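Local coordinates for occlusion-derived virus envelope protein E66 (Autographa californica nucleopolyhedrovirus, PDB 3VSN) that cleaves non-sulfated chondroitin as a lyase of the polyhedra envelope, is essential for oral infectivity and may digest the chondroitin sulfate barrier of the host midgut's peritrophic matrix, at residues R473-S478 with V533-Q538; T485-F490 with T504-V509; V510-P515 with C553-V558. All blocks are in the same frame, centred on the assembly; numbering follows the deposited sequence.

How the interactions relate
Strand 472-480 comes first and is closed onto strand 533-540 by interaction 1, within a four-stranded antiparallel sheet. The chain between them contains interaction 2, which is nested in that loop: residues 485-490 lead into helix 490-496, and the chain then returns to bring 504-509 against them. Strand 509-513 follows through a tight turn and pairs with strand 550-558 in interaction 3. This contact opens inside the loop of interaction 1 and closes beyond it, so the two cross, while interactions 2 and 3 stand in series. Q538 bonds to C553 and V476 packs on C511, joining the four-stranded sheet to the seven-stranded one; E534 bonds to F490, tying in the helix.

Interaction 1. Residues R473-S478 with V533-Q538; sequences RVIVLS and VELVEQ
R473 and E537 form a salt bridge in which two guanidinium nitrogens share one carboxylate oxygen: E537 OE2 lies 3.0 Å from R473 NE and 3.1 Å from R473 NH2. The oxygen sits at the guanidinium edge, close to its plane, yet both nitrogens come from the same face of the carboxylate, whose plane is turned by 58°. The arginine chain, bent at chi2 and chi3, passes E537 OE1 with its CG at 3.3 Å. R473 NH1 bonds to the N471 carbonyl, and R527 also pairs with E537 OE2, which probably stabilises the negative charge further.

Backbone bonds run in antiparallel register. V474 N reaches Q538 O and Q538 N reaches V474 O, both at 2.8 Å. Further along, V536 O accepts from V476 N and L477 N. This is a classic beta bulge, shifting the register by one where strand 472-480 turns a corner at V476; this strand and 533-540 are the inner two of a four-stranded sheet.

Apolar contacts flank the pairing. L535 CD2 touches I475 CD1 and S478 CB (3.7 Å to the latter) on the E537 face. On the other face L477 CB meets V536 CB. V476, whose CB points toward the partner strand, brings CG2 against Q538 CG; the amide NE2 of Q538 bonds to the C553 carbonyl.

Interaction 2. Residues T485-F490 with T504-V509; sequences TNDLSF and TTFNGV
D487 reaches across to N507: the N507 backbone N-H points almost straight at D487 OD2 (3.1 Å, 176° at the hydrogen). With chi1 at -50°, the aspartate CG is anti to its own carbonyl carbon, and the carboxylate stands over the start of the turn 506-509. OD2 is gripped twice, since T485 OG1 donates to it at 2.7 Å from the opposite face of the carboxylate to N507 N, which should hold the group's rotation. T485 OG1 in turn accepts from D487 N, making an ST turn; its chi1 of 68° sets the hydroxyl between the backbone N and the carbonyl carbon. D487 OD1 is engaged by a water, 2.8 Å away, that also accepts from G508 N.

F506 to V509 is a type I' turn, closed by backbone bonds in both directions between these two residues. It links strands 504-506 and 509-513 as a beta hairpin at the border of the seven-stranded sheet, while S489 N-caps helix 490-496.

The F490 ring extends to the hairpin. Its CE1 meets F506 CB at 3.8 Å with that carbon at the ring edge and in its plane; T504 CG2 approaches CD1 obliquely at 3.4 Å. The methyl branch of T504 is the one turned to F490, while the hydroxyl branch takes a water, 2.7 Å from OG1, that also donates to F490 O. T504 OG1 bonds to the S501 carbonyl as well. T485 crosses the F506 side chain at about a right angle, with OG1 and CG2 both near CE1.

Interaction 3. Residues V510-P515 with C553-V558; sequences VCHRVP and CYKLNV
V514 meets C553 and K555 just past the end of strand 510-513, and more of its surface is buried here than that of any other residue. Its CB lies 3.7 Å from C553 SG. CG2, anti to the V514 carbonyl carbon, lies across the K555 chain, 3.7 Å from K555 CB. The backbone link is long: V514 N stands 3.3 Å from C553 O, and although the N-H points straight at the oxygen, it comes from above the carbonyl plane, 52° out of it. V514 O is buried without a polar partner.

At the other end, V510 is held by a closed pair of backbone bonds with N557, each 2.8 Å (V510 N to N557 O, N557 N to V510 O). Its side chain stands on the same face as N557, with V510 CG2 packing on T505 of the neighbouring strand.

H512, between these two, pairs with K555 through two more backbone bonds. The imidazole crosses the lysine chain obliquely, with H512 CD2 3.9 Å from K555 CE. The lysine is extended beyond CG, which carries its ammonium past the ring to a salt bridge with D563. On the face opposite to V510 and H512, C511 CB rests on L556 CD2 at 3.7 Å.

Hydrogen-bonded and non-hydrogen-bonded pairs thus succeed one another in regular antiparallel register, the pattern of neighbouring inner strands in the seven-stranded sheet of this chondroitin lyase's beta-sandwich part.

Interaction 1. Residues R473-S478 with V533-Q538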
ATOM      1  N   ARG A 473      21.412  -4.283 -16.518  1.00 14.83           N
ATOM      2  CA  ARG A 473      21.768  -3.134 -15.686  1.00 14.85           C
ATOM      3  C   ARG A 473      20.878  -3.052 -14.465  1.00 14.36           C
ATOM      4  O   ARG A 473      19.712  -3.456 -14.501  1.00 14.13           O
ATOM      5  CB  ARG A 473      21.691  -1.818 -16.466  1.00 15.81           C
ATOM      6  CG  ARG A 473      20.494  -1.702 -17.397  1.00 16.73           C
ATOM      7  CD  ARG A 473      20.908  -1.989 -18.828  1.00 17.52           C
ATOM      8  NE  ARG A 473      21.801  -0.945 -19.311  1.00 18.75           N
ATOM      9  CZ  ARG A 473      22.684  -1.087 -20.296  1.00 18.84           C
ATOM     10  NH1 ARG A 473      22.819  -2.245 -20.928  1.00 19.39           N
ATOM     11  NH2 ARG A 473      23.439  -0.056 -20.642  1.00 18.71           N
ATOM     12  N   VAL A 474      21.444  -2.533 -13.382  1.00 13.60           N
ATOM     13  CA  VAL A 474      20.699  -2.332 -12.154  1.00 12.89           C
ATOM     14  C   VAL A 474      20.505  -0.834 -11.992  1.00 12.58           C
ATOM     15  O   VAL A 474      21.477  -0.073 -11.971  1.00 12.26           O
ATOM     16  CB  VAL A 474      21.438  -2.918 -10.937  1.00 12.81           C
ATOM     17  CG1 VAL A 474      20.631  -2.698  -9.663  1.00 12.75           C
ATOM     18  CG2 VAL A 474      21.710  -4.404 -11.148  1.00 12.65           C
ATOM     19  N   ILE A 475      19.249  -0.416 -11.890  1.00 12.16           N
ATOM     20  CA  ILE A 475      18.929   1.002 -11.754  1.00 12.20           C
ATOM     21  C   ILE A 475      19.273   1.478 -10.346  1.00 12.14           C
ATOM     22  O   ILE A 475      18.841   0.883  -9.353  1.00 11.82           O
ATOM     23  CB  ILE A 475      17.449   1.285 -12.092  1.00 12.01           C
ATOM     24  CG1 ILE A 475      17.159   0.869 -13.540  1.00 12.07           C
ATOM     25  CG2 ILE A 475      17.101   2.756 -11.867  1.00 12.09           C
ATOM     26  CD1 ILE A 475      15.701   0.963 -13.941  1.00 11.98           C
ATOM     27  N   VAL A 476      20.066   2.545 -10.276  1.00 12.43           N
ATOM     28  CA  VAL A 476      20.425   3.173  -9.003  1.00 12.65           C
ATOM     29  C   VAL A 476      19.508   4.375  -8.729  1.00 13.07           C
ATOM     30  O   VAL A 476      18.986   4.529  -7.622  1.00 13.08           O
ATOM     31  CB  VAL A 476      21.921   3.577  -8.987  1.00 12.69           C
ATOM     32  CG1 VAL A 476      22.274   4.344  -7.720  1.00 12.63           C
ATOM     33  CG2 VAL A 476      22.803   2.340  -9.117  1.00 12.58           C
ATOM     34  N   LEU A 477      19.325   5.221  -9.740  1.00 13.57           N
ATOM     35  CA  LEU A 477      18.431   6.377  -9.660  1.00 14.23           C
ATOM     36  C   LEU A 477      17.694   6.524 -10.974  1.00 14.69           C
ATOM     37  O   LEU A 477      18.272   6.302 -12.041  1.00 14.61           O
ATOM     38  CB  LEU A 477      19.206   7.674  -9.394  1.00 14.55           C
ATOM     39  CG  LEU A 477      19.117   8.457  -8.072  1.00 14.96           C
ATOM     40  CD1 LEU A 477      19.542   9.902  -8.313  1.00 14.75           C
ATOM     41  CD2 LEU A 477      17.745   8.416  -7.409  1.00 15.06           C
ATOM     42  N   SER A 478      16.424   6.910 -10.894  1.00 15.18           N
ATOM     43  CA  SER A 478      15.600   7.115 -12.080  1.00 15.86           C
ATOM     44  C   SER A 478      14.815   8.412 -11.951  1.00 16.08           C
ATOM     45  O   SER A 478      14.461   8.821 -10.845  1.00 15.98           O
ATOM     46  CB  SER A 478      14.639   5.940 -12.271  1.00 16.23           C
ATOM     47  OG  SER A 478      13.839   5.753 -11.116  1.00 17.14           O
ATOM     48  N   VAL A 533      12.487   9.143 -19.620  1.00 17.12           N
ATOM     49  CA  VAL A 533      13.244   8.654 -18.464  1.00 16.49           C
ATOM     50  C   VAL A 533      14.755   8.881 -18.601  1.00 16.12           C
ATOM     51  O   VAL A 533      15.319   8.716 -19.687  1.00 15.83           O
ATOM     52  CB  VAL A 533      12.966   7.147 -18.233  1.00 16.49           C
ATOM     53  CG1 VAL A 533      13.801   6.594 -17.084  1.00 16.40           C
ATOM     54  CG2 VAL A 533      11.487   6.907 -17.960  1.00 16.42           C
ATOM     55  N   GLU A 534      15.395   9.268 -17.496  1.00 15.68           N
ATOM     56  CA  GLU A 534      16.857   9.261 -17.381  1.00 15.51           C
ATOM     57  C   GLU A 534      17.263   8.392 -16.182  1.00 14.89           C
ATOM     58  O   GLU A 534      16.588   8.400 -15.143  1.00 14.71           O
ATOM     59  CB  GLU A 534      17.416  10.684 -17.237  1.00 16.46           C
ATOM     60  CG  GLU A 534      18.920  10.797 -17.474  1.00 17.61           C
ATOM     61  CD  GLU A 534      19.489  12.178 -17.165  1.00 18.55           C
ATOM     62  OE1 GLU A 534      18.856  12.950 -16.403  1.00 19.06           O
ATOM     63  OE2 GLU A 534      20.595  12.490 -17.674  1.00 19.45           O
ATOM     64  N   LEU A 535      18.358   7.650 -16.333  1.00 13.89           N
ATOM     65  CA  LEU A 535      18.812   6.716 -15.301  1.00 13.47           C
ATOM     66  C   LEU A 535      20.258   6.926 -14.892  1.00 13.00           C
ATOM     67  O   LEU A 535      21.091   7.340 -15.699  1.00 12.79           O
ATOM     68  CB  LEU A 535      18.687   5.267 -15.790  1.00 13.28           C
ATOM     69  CG  LEU A 535      17.376   4.717 -16.351  1.00 13.52           C
ATOM     70  CD1 LEU A 535      17.630   3.349 -16.973  1.00 13.35           C
ATOM     71  CD2 LEU A 535      16.304   4.626 -15.271  1.00 13.50           C
ATOM     72  N   VAL A 536      20.541   6.629 -13.627  1.00 12.72           N
ATOM     73  CA  VAL A 536      21.889   6.283 -13.186  1.00 12.41           C
ATOM     74  C   VAL A 536      21.821   4.779 -12.941  1.00 12.35           C
ATOM     75  O   VAL A 536      20.923   4.302 -12.240  1.00 12.26           O
ATOM     76  CB  VAL A 536      22.290   7.013 -11.890  1.00 12.47           C
ATOM     77  CG1 VAL A 536      23.666   6.557 -11.420  1.00 12.41           C
ATOM     78  CG2 VAL A 536      22.268   8.522 -12.094  1.00 12.67           C
ATOM     79  N   GLU A 537      22.748   4.031 -13.528  1.00 12.23           N
ATOM     80  CA  GLU A 537      22.680   2.570 -13.458  1.00 12.38           C
ATOM     81  C   GLU A 537      24.054   1.932 -13.286  1.00 12.15           C
ATOM     82  O   GLU A 537      25.080   2.566 -13.534  1.00 11.80           O
ATOM     83  CB  GLU A 537      21.970   2.002 -14.700  1.00 12.56           C
ATOM     84  CG  GLU A 537      22.703   2.255 -16.015  1.00 12.99           C
ATOM     85  CD  GLU A 537      21.914   1.852 -17.255  1.00 13.22           C
ATOM     86  OE1 GLU A 537      20.692   1.601 -17.156  1.00 13.31           O
ATOM     87  OE2 GLU A 537      22.523   1.789 -18.347  1.00 13.63           O
ATOM     88  N   GLN A 538      24.056   0.679 -12.842  1.00 12.25           N
ATOM     89  CA  GLN A 538      25.261  -0.138 -12.819  1.00 12.47           C
ATOM     90  C   GLN A 538      25.091  -1.256 -13.840  1.00 12.74           C
ATOM     91  O   GLN A 538      24.244  -2.145 -13.675  1.00 12.58           O
ATOM     92  CB  GLN A 538      25.530  -0.691 -11.413  1.00 12.66           C
ATOM     93  CG  GLN A 538      26.055   0.361 -10.438  1.00 12.81           C
ATOM     94  CD  GLN A 538      26.395  -0.195  -9.062  1.00 13.18           C
ATOM     95  OE1 GLN A 538      26.364  -1.403  -8.837  1.00 13.54           O
ATOM     96  NE2 GLN A 538      26.723   0.694  -8.132  1.00 13.20           N
TER

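Interaction 2. Residues T485-F490 with T504-V509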
ATOM      1  N   THR A 485      12.274  19.914 -11.825  1.00 24.76           N
ATOM      2  CA  THR A 485      12.737  20.198 -10.474  1.00 24.02           C
ATOM      3  C   THR A 485      13.953  21.104 -10.607  1.00 23.36           C
ATOM      4  O   THR A 485      14.351  21.449 -11.719  1.00 23.62           O
ATOM      5  CB  THR A 485      13.119  18.909  -9.706  1.00 23.88           C
ATOM      6  OG1 THR A 485      14.293  18.328 -10.288  1.00 23.53           O
ATOM      7  CG2 THR A 485      11.983  17.886  -9.735  1.00 24.16           C
ATOM      8  N   ASN A 486      14.549  21.491  -9.484  1.00 22.73           N
ATOM      9  CA  ASN A 486      15.759  22.311  -9.524  1.00 22.23           C
ATOM     10  C   ASN A 486      17.047  21.496  -9.714  1.00 21.68           C
ATOM     11  O   ASN A 486      18.124  22.072  -9.903  1.00 21.90           O
ATOM     12  CB  ASN A 486      15.843  23.229  -8.298  1.00 22.26           C
ATOM     13  CG  ASN A 486      14.674  24.202  -8.213  1.00 22.65           C
ATOM     14  OD1 ASN A 486      14.066  24.365  -7.156  1.00 23.32           O
ATOM     15  ND2 ASN A 486      14.350  24.843  -9.329  1.00 22.30           N
ATOM     16  N   ASP A 487      16.918  20.165  -9.677  1.00 21.07           N
ATOM     17  CA  ASP A 487      18.017  19.240  -9.978  1.00 20.07           C
ATOM     18  C   ASP A 487      18.405  19.376 -11.453  1.00 19.05           C
ATOM     19  O   ASP A 487      17.530  19.377 -12.319  1.00 18.88           O
ATOM     20  CB  ASP A 487      17.585  17.777  -9.731  1.00 20.81           C
ATOM     21  CG  ASP A 487      16.926  17.557  -8.366  1.00 21.46           C
ATOM     22  OD1 ASP A 487      17.584  17.823  -7.337  1.00 21.74           O
ATOM     23  OD2 ASP A 487      15.755  17.090  -8.322  1.00 21.18           O
ATOM     24  N   LEU A 488      19.701  19.484 -11.749  1.00 17.73           N
ATOM     25  CA  LEU A 488      20.164  19.414 -13.143  1.00 16.97           C
ATOM     26  C   LEU A 488      20.024  17.979 -13.648  1.00 16.15           C
ATOM     27  O   LEU A 488      19.809  17.058 -12.850  1.00 15.46           O
ATOM     28  CB  LEU A 488      21.617  19.884 -13.278  1.00 17.40           C
ATOM     29  CG  LEU A 488      21.979  21.331 -12.912  1.00 17.89           C
ATOM     30  CD1 LEU A 488      23.468  21.561 -13.133  1.00 18.35           C
ATOM     31  CD2 LEU A 488      21.168  22.348 -13.701  1.00 18.05           C
ATOM     32  N   SER A 489      20.138  17.779 -14.961  1.00 15.43           N
ATOM     33  CA  SER A 489      20.071  16.428 -15.516  1.00 14.91           C
ATOM     34  C   SER A 489      21.171  15.570 -14.891  1.00 14.52           C
ATOM     35  O   SER A 489      22.172  16.098 -14.392  1.00 14.35           O
ATOM     36  CB  SER A 489      20.209  16.438 -17.038  1.00 15.04           C
ATOM     37  OG  SER A 489      21.556  16.651 -17.425  1.00 14.92           O
ATOM     38  N   PHE A 490      20.982  14.254 -14.911  1.00 14.07           N
ATOM     39  CA  PHE A 490      21.983  13.348 -14.359  1.00 13.83           C
ATOM     40  C   PHE A 490      23.330  13.508 -15.068  1.00 13.86           C
ATOM     41  O   PHE A 490      24.377  13.487 -14.424  1.00 13.71           O
ATOM     42  CB  PHE A 490      21.512  11.889 -14.409  1.00 13.57           C
ATOM     43  CG  PHE A 490      20.312  11.593 -13.539  1.00 13.39           C
ATOM     44  CD1 PHE A 490      19.953  12.436 -12.486  1.00 13.41           C
ATOM     45  CD2 PHE A 490      19.560  10.444 -13.757  1.00 13.17           C
ATOM     46  CE1 PHE A 490      18.855  12.148 -11.687  1.00 13.46           C
ATOM     47  CE2 PHE A 490      18.467  10.146 -12.963  1.00 13.27           C
ATOM     48  CZ  PHE A 490      18.114  10.998 -11.923  1.00 13.51           C
ATOM     49  N   THR A 504      24.864  11.939  -7.207  1.00 12.74           N
ATOM     50  CA  THR A 504      23.787  12.429  -8.072  1.00 12.70           C
ATOM     51  C   THR A 504      22.492  12.534  -7.268  1.00 12.75           C
ATOM     52  O   THR A 504      22.182  11.651  -6.474  1.00 12.52           O
ATOM     53  CB  THR A 504      23.601  11.532  -9.312  1.00 12.76           C
ATOM     54  OG1 THR A 504      24.818  11.526 -10.067  1.00 12.80           O
ATOM     55  CG2 THR A 504      22.476  12.050 -10.208  1.00 12.80           C
ATOM     56  N   THR A 505      21.757  13.626  -7.478  1.00 13.10           N
ATOM     57  CA  THR A 505      20.570  13.945  -6.691  1.00 13.33           C
ATOM     58  C   THR A 505      19.314  14.002  -7.560  1.00 13.21           C
ATOM     59  O   THR A 505      19.329  14.566  -8.661  1.00 13.05           O
ATOM     60  CB  THR A 505      20.746  15.300  -5.968  1.00 13.92           C
ATOM     61  OG1 THR A 505      21.960  15.280  -5.206  1.00 14.85           O
ATOM     62  CG2 THR A 505      19.576  15.588  -5.028  1.00 14.09           C
ATOM     63  N   PHE A 506      18.234  13.404  -7.067  1.00 13.05           N
ATOM     64  CA  PHE A 506      16.911  13.659  -7.625  1.00 12.98           C
ATOM     65  C   PHE A 506      15.835  13.634  -6.545  1.00 12.88           C
ATOM     66  O   PHE A 506      15.777  12.699  -5.736  1.00 12.65           O
ATOM     67  CB  PHE A 506      16.546  12.675  -8.750  1.00 13.21           C
ATOM     68  CG  PHE A 506      15.205  12.962  -9.372  1.00 13.26           C
ATOM     69  CD1 PHE A 506      15.021  14.104 -10.147  1.00 13.42           C
ATOM     70  CD2 PHE A 506      14.118  12.119  -9.153  1.00 13.59           C
ATOM     71  CE1 PHE A 506      13.786  14.395 -10.706  1.00 13.49           C
ATOM     72  CE2 PHE A 506      12.878  12.406  -9.712  1.00 13.51           C
ATOM     73  CZ  PHE A 506      12.715  13.545 -10.491  1.00 13.59           C
ATOM     74  N   ASN A 507      14.994  14.668  -6.540  1.00 12.71           N
ATOM     75  CA  ASN A 507      13.790  14.701  -5.702  1.00 12.87           C
ATOM     76  C   ASN A 507      14.078  14.375  -4.228  1.00 12.87           C
ATOM     77  O   ASN A 507      13.388  13.554  -3.609  1.00 13.09           O
ATOM     78  CB  ASN A 507      12.727  13.751  -6.292  1.00 12.87           C
ATOM     79  CG  ASN A 507      11.327  14.039  -5.788  1.00 12.97           C
ATOM     80  OD1 ASN A 507      11.047  15.125  -5.283  1.00 13.15           O
ATOM     81  ND2 ASN A 507      10.434  13.063  -5.933  1.00 12.84           N
ATOM     82  N   GLY A 508      15.116  15.006  -3.684  1.00 12.75           N
ATOM     83  CA  GLY A 508      15.486  14.857  -2.273  1.00 12.79           C
ATOM     84  C   GLY A 508      16.177  13.555  -1.891  1.00 12.94           C
ATOM     85  O   GLY A 508      16.264  13.222  -0.709  1.00 12.58           O
ATOM     86  N   VAL A 509      16.665  12.821  -2.890  1.00 12.97           N
ATOM     87  CA  VAL A 509      17.384  11.569  -2.669  1.00 13.15           C
ATOM     88  C   VAL A 509      18.713  11.610  -3.424  1.00 13.10           C
ATOM     89  O   VAL A 509      18.770  12.064  -4.568  1.00 13.16           O
ATOM     90  CB  VAL A 509      16.543  10.343  -3.103  1.00 13.32           C
ATOM     91  CG1 VAL A 509      17.320   9.051  -2.906  1.00 13.44           C
ATOM     92  CG2 VAL A 509      15.238  10.283  -2.317  1.00 13.54           C
TER
HETATM   93  O   HOH W   1      16.499  17.320  -4.751  1.00 16.88           O
HETATM   94  O   HOH W   2      24.815  11.347 -12.754  1.00 12.07           O

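Interaction 3. Residues V510-P515 with C553-V558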
ATOM      1  N   VAL A 510      19.772  11.140  -2.770  1.00 12.94           N
ATOM      2  CA  VAL A 510      21.126  11.171  -3.315  1.00 13.17           C
ATOM      3  C   VAL A 510      21.661   9.744  -3.417  1.00 13.36           C
ATOM      4  O   VAL A 510      21.474   8.952  -2.496  1.00 13.21           O
ATOM      5  CB  VAL A 510      22.056  12.017  -2.413  1.00 13.23           C
ATOM      6  CG1 VAL A 510      23.450  12.138  -3.010  1.00 13.28           C
ATOM      7  CG2 VAL A 510      21.460  13.397  -2.179  1.00 13.21           C
ATOM      8  N   CYS A 511      22.320   9.416  -4.531  1.00 13.37           N
ATOM      9  CA  CYS A 511      22.869   8.067  -4.727  1.00 13.44           C
ATOM     10  C   CYS A 511      24.399   8.008  -4.676  1.00 13.65           C
ATOM     11  O   CYS A 511      25.085   8.976  -5.025  1.00 13.08           O
ATOM     12  CB  CYS A 511      22.351   7.451  -6.036  1.00 13.71           C
ATOM     13  SG  CYS A 511      23.044   8.155  -7.555  1.00 14.36           S
ATOM     14  N   HIS A 512      24.907   6.860  -4.225  1.00 13.87           N
ATOM     15  CA  HIS A 512      26.334   6.557  -4.161  1.00 14.26           C
ATOM     16  C   HIS A 512      26.566   5.103  -4.471  1.00 13.96           C
ATOM     17  O   HIS A 512      25.749   4.251  -4.116  1.00 13.50           O
ATOM     18  CB  HIS A 512      26.885   6.850  -2.766  1.00 15.27           C
ATOM     19  CG  HIS A 512      26.839   8.310  -2.382  1.00 16.15           C
ATOM     20  ND1 HIS A 512      27.791   9.184  -2.749  1.00 16.86           N
ATOM     21  CD2 HIS A 512      25.910   9.030  -1.642  1.00 16.71           C
ATOM     22  CE1 HIS A 512      27.491  10.404  -2.268  1.00 16.78           C
ATOM     23  NE2 HIS A 512      26.336  10.308  -1.591  1.00 17.18           N
ATOM     24  N   ARG A 513      27.680   4.810  -5.134  1.00 13.42           N
ATOM     25  CA  ARG A 513      28.142   3.436  -5.307  1.00 13.50           C
ATOM     26  C   ARG A 513      28.766   2.986  -3.983  1.00 13.20           C
ATOM     27  O   ARG A 513      29.394   3.784  -3.289  1.00 13.39           O
ATOM     28  CB  ARG A 513      29.163   3.369  -6.455  1.00 13.53           C
ATOM     29  CG  ARG A 513      29.945   2.067  -6.590  1.00 13.62           C
ATOM     30  CD  ARG A 513      30.890   2.121  -7.790  1.00 13.64           C
ATOM     31  NE  ARG A 513      31.738   0.933  -7.865  1.00 13.74           N
ATOM     32  CZ  ARG A 513      32.941   0.828  -7.303  1.00 13.92           C
ATOM     33  NH1 ARG A 513      33.630  -0.299  -7.418  1.00 13.95           N
ATOM     34  NH2 ARG A 513      33.461   1.849  -6.628  1.00 13.95           N
ATOM     35  N   VAL A 514      28.564   1.721  -3.624  1.00 13.02           N
ATOM     36  CA  VAL A 514      29.195   1.151  -2.431  1.00 12.85           C
ATOM     37  C   VAL A 514      30.140   0.019  -2.851  1.00 13.03           C
ATOM     38  O   VAL A 514      29.685  -1.081  -3.176  1.00 12.66           O
ATOM     39  CB  VAL A 514      28.154   0.643  -1.400  1.00 12.72           C
ATOM     40  CG1 VAL A 514      28.846   0.032  -0.185  1.00 12.57           C
ATOM     41  CG2 VAL A 514      27.226   1.769  -0.965  1.00 12.81           C
ATOM     42  N   PRO A 515      31.461   0.294  -2.875  1.00 13.22           N
ATOM     43  CA  PRO A 515      32.378  -0.790  -3.219  1.00 13.34           C
ATOM     44  C   PRO A 515      32.489  -1.801  -2.085  1.00 13.46           C
ATOM     45  O   PRO A 515      32.344  -1.441  -0.911  1.00 13.45           O
ATOM     46  CB  PRO A 515      33.715  -0.074  -3.435  1.00 13.41           C
ATOM     47  CG  PRO A 515      33.615   1.175  -2.619  1.00 13.54           C
ATOM     48  CD  PRO A 515      32.163   1.577  -2.670  1.00 13.36           C
ATOM     49  N   CYS A 553      25.896  -2.852  -6.295  1.00 11.53           N
ATOM     50  CA  CYS A 553      25.800  -2.349  -4.925  1.00 11.58           C
ATOM     51  C   CYS A 553      25.780  -0.830  -4.893  1.00 11.54           C
ATOM     52  O   CYS A 553      26.658  -0.176  -5.459  1.00 11.47           O
ATOM     53  CB  CYS A 553      26.962  -2.884  -4.075  1.00 11.74           C
ATOM     54  SG  CYS A 553      26.753  -2.637  -2.296  1.00 11.88           S
ATOM     55  N   TYR A 554      24.772  -0.273  -4.229  1.00 11.38           N
ATOM     56  CA  TYR A 554      24.646   1.171  -4.114  1.00 11.51           C
ATOM     57  C   TYR A 554      23.954   1.544  -2.807  1.00 11.53           C
ATOM     58  O   TYR A 554      23.426   0.680  -2.105  1.00 11.46           O
ATOM     59  CB  TYR A 554      23.871   1.740  -5.316  1.00 11.28           C
ATOM     60  CG  TYR A 554      22.409   1.338  -5.357  1.00 11.26           C
ATOM     61  CD1 TYR A 554      21.430   2.134  -4.757  1.00 11.30           C
ATOM     62  CD2 TYR A 554      22.004   0.166  -5.998  1.00 11.34           C
ATOM     63  CE1 TYR A 554      20.089   1.771  -4.790  1.00 11.28           C
ATOM     64  CE2 TYR A 554      20.667  -0.204  -6.040  1.00 11.40           C
ATOM     65  CZ  TYR A 554      19.715   0.603  -5.435  1.00 11.44           C
ATOM     66  OH  TYR A 554      18.385   0.244  -5.468  1.00 11.58           O
ATOM     67  N   LYS A 555      23.961   2.832  -2.485  1.00 11.86           N
ATOM     68  CA  LYS A 555      23.172   3.328  -1.368  1.00 12.24           C
ATOM     69  C   LYS A 555      22.460   4.614  -1.757  1.00 12.20           C
ATOM     70  O   LYS A 555      22.903   5.337  -2.660  1.00 12.03           O
ATOM     71  CB  LYS A 555      24.026   3.519  -0.108  1.00 12.74           C
ATOM     72  CG  LYS A 555      24.932   4.733  -0.127  1.00 13.44           C
ATOM     73  CD  LYS A 555      25.448   5.077   1.264  1.00 13.63           C
ATOM     74  CE  LYS A 555      26.134   6.433   1.223  1.00 14.06           C
ATOM     75  NZ  LYS A 555      27.009   6.697   2.397  1.00 14.42           N
ATOM     76  N   LEU A 556      21.347   4.873  -1.083  1.00 12.12           N
ATOM     77  CA  LEU A 556      20.612   6.116  -1.234  1.00 12.32           C
ATOM     78  C   LEU A 556      20.613   6.834   0.114  1.00 12.49           C
ATOM     79  O   LEU A 556      20.557   6.182   1.156  1.00 11.98           O
ATOM     80  CB  LEU A 556      19.175   5.839  -1.696  1.00 12.22           C
ATOM     81  CG  LEU A 556      18.944   5.103  -3.029  1.00 12.32           C
ATOM     82  CD1 LEU A 556      17.456   4.856  -3.250  1.00 12.19           C
ATOM     83  CD2 LEU A 556      19.537   5.860  -4.213  1.00 12.03           C
ATOM     84  N   ASN A 557      20.708   8.163   0.079  1.00 12.97           N
ATOM     85  CA  ASN A 557      20.594   9.014   1.265  1.00 13.84           C
ATOM     86  C   ASN A 557      19.507  10.030   1.061  1.00 13.62           C
ATOM     87  O   ASN A 557      19.297  10.486  -0.065  1.00 13.59           O
ATOM     88  CB  ASN A 557      21.864   9.841   1.476  1.00 15.23           C
ATOM     89  CG  ASN A 557      23.014   9.028   1.990  1.00 16.56           C
ATOM     90  OD1 ASN A 557      22.884   8.292   2.966  1.00 18.04           O
ATOM     91  ND2 ASN A 557      24.161   9.178   1.353  1.00 17.00           N
ATOM     92  N   VAL A 558      18.857  10.424   2.151  1.00 13.19           N
ATOM     93  CA  VAL A 558      18.038  11.625   2.149  1.00 13.26           C
ATOM     94  C   VAL A 558      18.986  12.805   1.926  1.00 13.50           C
ATOM     95  O   VAL A 558      20.026  12.910   2.588  1.00 13.08           O
ATOM     96  CB  VAL A 558      17.277  11.813   3.480  1.00 12.96           C
ATOM     97  CG1 VAL A 558      16.493  13.122   3.473  1.00 13.01           C
ATOM     98  CG2 VAL A 558      16.335  10.643   3.726  1.00 12.92           C
TER